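Local coordinates for phosphoserine aminotransferase (Bacillus alcalophilus, PDB 1W23), which catalyses the reversible, pyridoxal-phosphate-dependent transfer of an amino group between phosphoserine and 2-oxoglutarate, the second step of serine biosynthesis from 3-phosphoglycerate, at the interface of chains A and B. Numbering follows the deposited sequence. Chains: chain A/B, Phosphoserine aminotransferase.

Contact 1 and contact 2 are neighbouring patches of the homodimer interface, the centres of their C-alpha atoms about 8 Å apart, and they share A:Leu26 and B:Gln23. Helix 16-24 and the loop that follows it serve in both. In contact 1 the helix of chain B lies against the loop and the short 3-10 helix 36-38 of chain A; in contact 2 the corresponding segments of the two chains meet each other. Each contact has its twin with the chains exchanged; contact 2 lies across the two-fold axis, holds both halves of a reciprocal glutamine pair and already includes the symmetry-related copy of the A:Leu27 to B:Leu19 packing.

Contact 1: the interface of chains A and B. Residues chain A 26-27, 35, 37-38; chain B 19-20, 23.
B:Leu19, on helix 16-24 of chain B, has A:Leu27 packed against the base of its side chain, while A:Ser35, A:Met37 and A:Glu38 meet its branched end. Its CB meets A:Leu27 CD2 at 3.7 Å, the two side chains sliding past each other in opposite directions. The branch beyond divides the work: CD2 takes the methionine methyl, A:Met37 CE, at 3.7 Å, while CD1 points at A:Glu38 and lies 4.0 Å from A:Ser35 CB. A:Met37 can offer that methyl because its chain bends at the thioether (chi3 -100°), and a flexible, unbranched side chain suits such a fit. A:Leu27 also crosses B:Gln23 at about a right angle; its CD1 lies 3.4 Å from the amide oxygen OE1, and its CG sits close to both OE1 and NE2. A:Leu26 covers the start of that glutamine, CD2 lying 3.7 Å from B:Gln23 CA. Farther out, the aliphatic CG of B:Glu20 skirts A:Leu27 CD1.

At the rim, the carboxylate carbon CD of A:Glu38 comes 3.4 Å from B:Leu19 CD1, the two side chains approaching from opposite directions. A:Ser35 stands just before 3-10 helix 36-38, bonded much as in an N-terminal capping box: its backbone N-H donates to the anti lone pair of A:Glu38 OE1 at 2.8 Å, steadying the carboxylate, and its OG accepts a hydrogen bond from the A:Met37 N-H. OG also donates back to A:Leu26 O at 2.8 Å, in the carbonyl plane. Replacing A:Ser35 with an alanine would probably leave the A:Leu26 carbonyl and the A:Met37 amide without this shared partner, and so slacken the link between the loop and the 3-10 helix. By joining these segments, the serine probably helps to keep the surroundings of B:Leu19 in place, and the patch gives the homodimer a largely apolar seat, edged by a carboxylate and a serine hydroxyl, for a residue of the partner's helix.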
# COMPACT_ATOMS: atom_id res chain seq x y z
N LEU A 26 5.31 -19.11 3.73
CA LEU A 26 5.94 -17.80 3.45
C LEU A 26 7.07 -17.93 2.46
O LEU A 26 7.33 -16.95 1.75
CB LEU A 26 6.43 -17.11 4.72
CG LEU A 26 6.55 -15.61 4.58
CD1 LEU A 26 5.21 -14.93 4.56
CD2 LEU A 26 7.39 -15.01 5.73
N LEU A 27 7.79 -19.05 2.45
CA LEU A 27 8.94 -19.20 1.57
C LEU A 27 8.63 -19.96 0.30
O LEU A 27 9.40 -19.86 -0.69
CB LEU A 27 10.07 -19.96 2.31
CG LEU A 27 10.39 -19.49 3.71
CD1 LEU A 27 11.55 -20.31 4.33
CD2 LEU A 27 10.71 -18.03 3.72
N SER A 35 8.13 -17.02 -2.26
CA SER A 35 7.08 -16.40 -1.45
C SER A 35 6.02 -15.77 -2.33
O SER A 35 6.34 -15.31 -3.45
CB SER A 35 7.71 -15.29 -0.60
OG SER A 35 6.75 -14.68 0.25
N MET A 37 5.23 -12.90 -1.89
CA MET A 37 5.90 -11.57 -1.97
C MET A 37 6.88 -11.48 -3.10
O MET A 37 7.33 -10.37 -3.39
CB MET A 37 6.62 -11.24 -0.62
CG MET A 37 5.76 -10.67 0.45
SD MET A 37 6.88 -10.43 1.78
CE MET A 37 6.48 -11.85 2.69
N GLU A 38 7.30 -12.60 -3.68
CA GLU A 38 8.35 -12.65 -4.69
C GLU A 38 7.81 -12.95 -6.08
O GLU A 38 8.60 -13.06 -7.04
CB GLU A 38 9.37 -13.73 -4.31
CG GLU A 38 10.18 -13.41 -3.05
CD GLU A 38 11.09 -14.56 -2.70
OE1 GLU A 38 10.59 -15.67 -2.43
OE2 GLU A 38 12.35 -14.36 -2.78
N LEU B 19 13.37 -13.08 4.51
CA LEU B 19 12.15 -13.88 4.50
C LEU B 19 12.17 -14.87 5.65
O LEU B 19 11.11 -15.10 6.28
CB LEU B 19 11.92 -14.54 3.16
CG LEU B 19 11.27 -13.65 2.13
CD1 LEU B 19 11.38 -14.21 0.71
CD2 LEU B 19 9.81 -13.35 2.48
N GLU B 20 13.28 -15.52 5.90
CA GLU B 20 13.34 -16.48 7.00
C GLU B 20 13.11 -15.80 8.33
O GLU B 20 12.44 -16.36 9.21
CB GLU B 20 14.68 -17.22 6.95
CG GLU B 20 14.77 -18.19 5.78
CD GLU B 20 16.16 -18.70 5.44
OE1 GLU B 20 17.08 -18.41 6.17
OE2 GLU B 20 16.27 -19.37 4.36
N GLN B 23 9.43 -15.08 8.60
CA GLN B 23 8.70 -16.30 8.89
C GLN B 23 8.77 -16.67 10.37
O GLN B 23 7.74 -16.98 11.00
CB GLN B 23 9.22 -17.45 8.00
CG GLN B 23 8.46 -18.78 8.21
CD GLN B 23 9.07 -19.89 7.45
OE1 GLN B 23 10.30 -20.08 7.51
NE2 GLN B 23 8.25 -20.65 6.73

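Contact 2: the interface of chains A and B. Residues chain A 19, 23, 26; chain B 22-24, 26-27.
A:Gln23 and B:Gln23 each set CG anti to the backbone N (chi1 -176° in A:Gln23) and run on extended, which carries each terminal amide across the subunit boundary to the other chain's backbone. In this class-V aminotransferase of the SerC subfamily, the two glutamines form a reciprocal pair at the dimer interface. A:Gln23 NE2 donates to the backbone carbonyl B:Gln23 O at 2.9 Å, and B:Gln23 NE2 returns the bond to A:Gln23 O at 2.9 Å. Both bonds are nearly straight. Each acceptor lies almost in the plane of the donating amide, while each donor is tilted 20° from the carbonyl plane. The bonds should therefore restrain rotation of both amides, whose planes stand 71° apart. Between them the aliphatic stems cross at about a right angle, with A:Gln23 CG 3.9 Å from B:Gln23 CG. Glutamine suits the place because it combines methylenes for packing with a side chain long enough to bring its amide N-H to the partner's main chain.

Leucines close round the pair. B:Leu26 lays CD2 3.7 Å from A:Gln23 CA, covering the base of the side chain. B:Leu27 crosses the glutamine farther out, its CD1 3.6 Å from the amide oxygen A:Gln23 OE1. The other methyl of B:Leu27, CD2, packs 3.7 Å from A:Leu19 CB, one helical turn before A:Gln23.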
# COMPACT_ATOMS: atom_id res chain seq x y z
N LEU A 19 -2.75 -16.24 9.84
CA LEU A 19 -1.33 -16.00 10.10
C LEU A 19 -0.55 -17.30 10.07
O LEU A 19 0.58 -17.32 9.54
CB LEU A 19 -1.12 -15.25 11.43
CG LEU A 19 -1.47 -13.76 11.39
CD1 LEU A 19 -1.60 -13.25 12.82
CD2 LEU A 19 -0.44 -12.98 10.63
N GLN A 23 2.48 -18.10 7.58
CA GLN A 23 3.80 -18.49 8.09
C GLN A 23 4.28 -19.77 7.38
O GLN A 23 5.42 -19.85 6.94
CB GLN A 23 3.75 -18.70 9.59
CG GLN A 23 5.10 -19.02 10.20
CD GLN A 23 5.00 -19.28 11.68
OE1 GLN A 23 4.11 -20.03 12.16
NE2 GLN A 23 5.86 -18.69 12.47
N LEU A 26 5.31 -19.11 3.73
CA LEU A 26 5.94 -17.80 3.45
C LEU A 26 7.07 -17.93 2.46
O LEU A 26 7.33 -16.95 1.75
CB LEU A 26 6.43 -17.11 4.72
CG LEU A 26 6.55 -15.61 4.58
CD1 LEU A 26 5.21 -14.93 4.56
CD2 LEU A 26 7.39 -15.01 5.73
N ALA B 22 11.36 -13.05 8.80
CA ALA B 22 9.93 -12.70 8.83
C ALA B 22 9.09 -13.92 9.18
O ALA B 22 8.14 -13.83 9.97
CB ALA B 22 9.51 -12.12 7.51
N GLN B 23 9.43 -15.08 8.60
CA GLN B 23 8.70 -16.30 8.89
C GLN B 23 8.77 -16.67 10.37
O GLN B 23 7.74 -16.98 11.00
CB GLN B 23 9.22 -17.45 8.00
CG GLN B 23 8.46 -18.78 8.21
CD GLN B 23 9.07 -19.89 7.45
OE1 GLN B 23 10.30 -20.08 7.51
NE2 GLN B 23 8.25 -20.65 6.73
N LYS B 24 9.98 -16.65 10.92
CA LYS B 24 10.21 -17.10 12.28
C LYS B 24 9.36 -16.31 13.27
O LYS B 24 8.82 -16.85 14.24
CB LYS B 24 11.70 -17.03 12.60
CG LYS B 24 12.03 -17.60 13.97
CD LYS B 24 13.54 -17.66 14.22
CE LYS B 24 13.90 -18.20 15.60
NZ LYS B 24 13.50 -17.32 16.72
N LEU B 26 6.63 -14.30 12.56
CA LEU B 26 5.38 -13.84 11.98
C LEU B 26 4.25 -13.76 13.01
O LEU B 26 3.33 -12.96 12.87
CB LEU B 26 4.95 -14.69 10.78
CG LEU B 26 4.02 -13.96 9.81
CD1 LEU B 26 4.79 -12.97 8.97
CD2 LEU B 26 3.32 -14.93 8.89
N LEU B 27 4.24 -14.68 14.01
CA LEU B 27 3.18 -14.73 15.00
C LEU B 27 3.50 -13.95 16.26
O LEU B 27 2.63 -13.59 17.05
CB LEU B 27 2.86 -16.18 15.38
CG LEU B 27 2.70 -17.22 14.25
CD1 LEU B 27 2.32 -18.56 14.86
CD2 LEU B 27 1.67 -16.76 13.25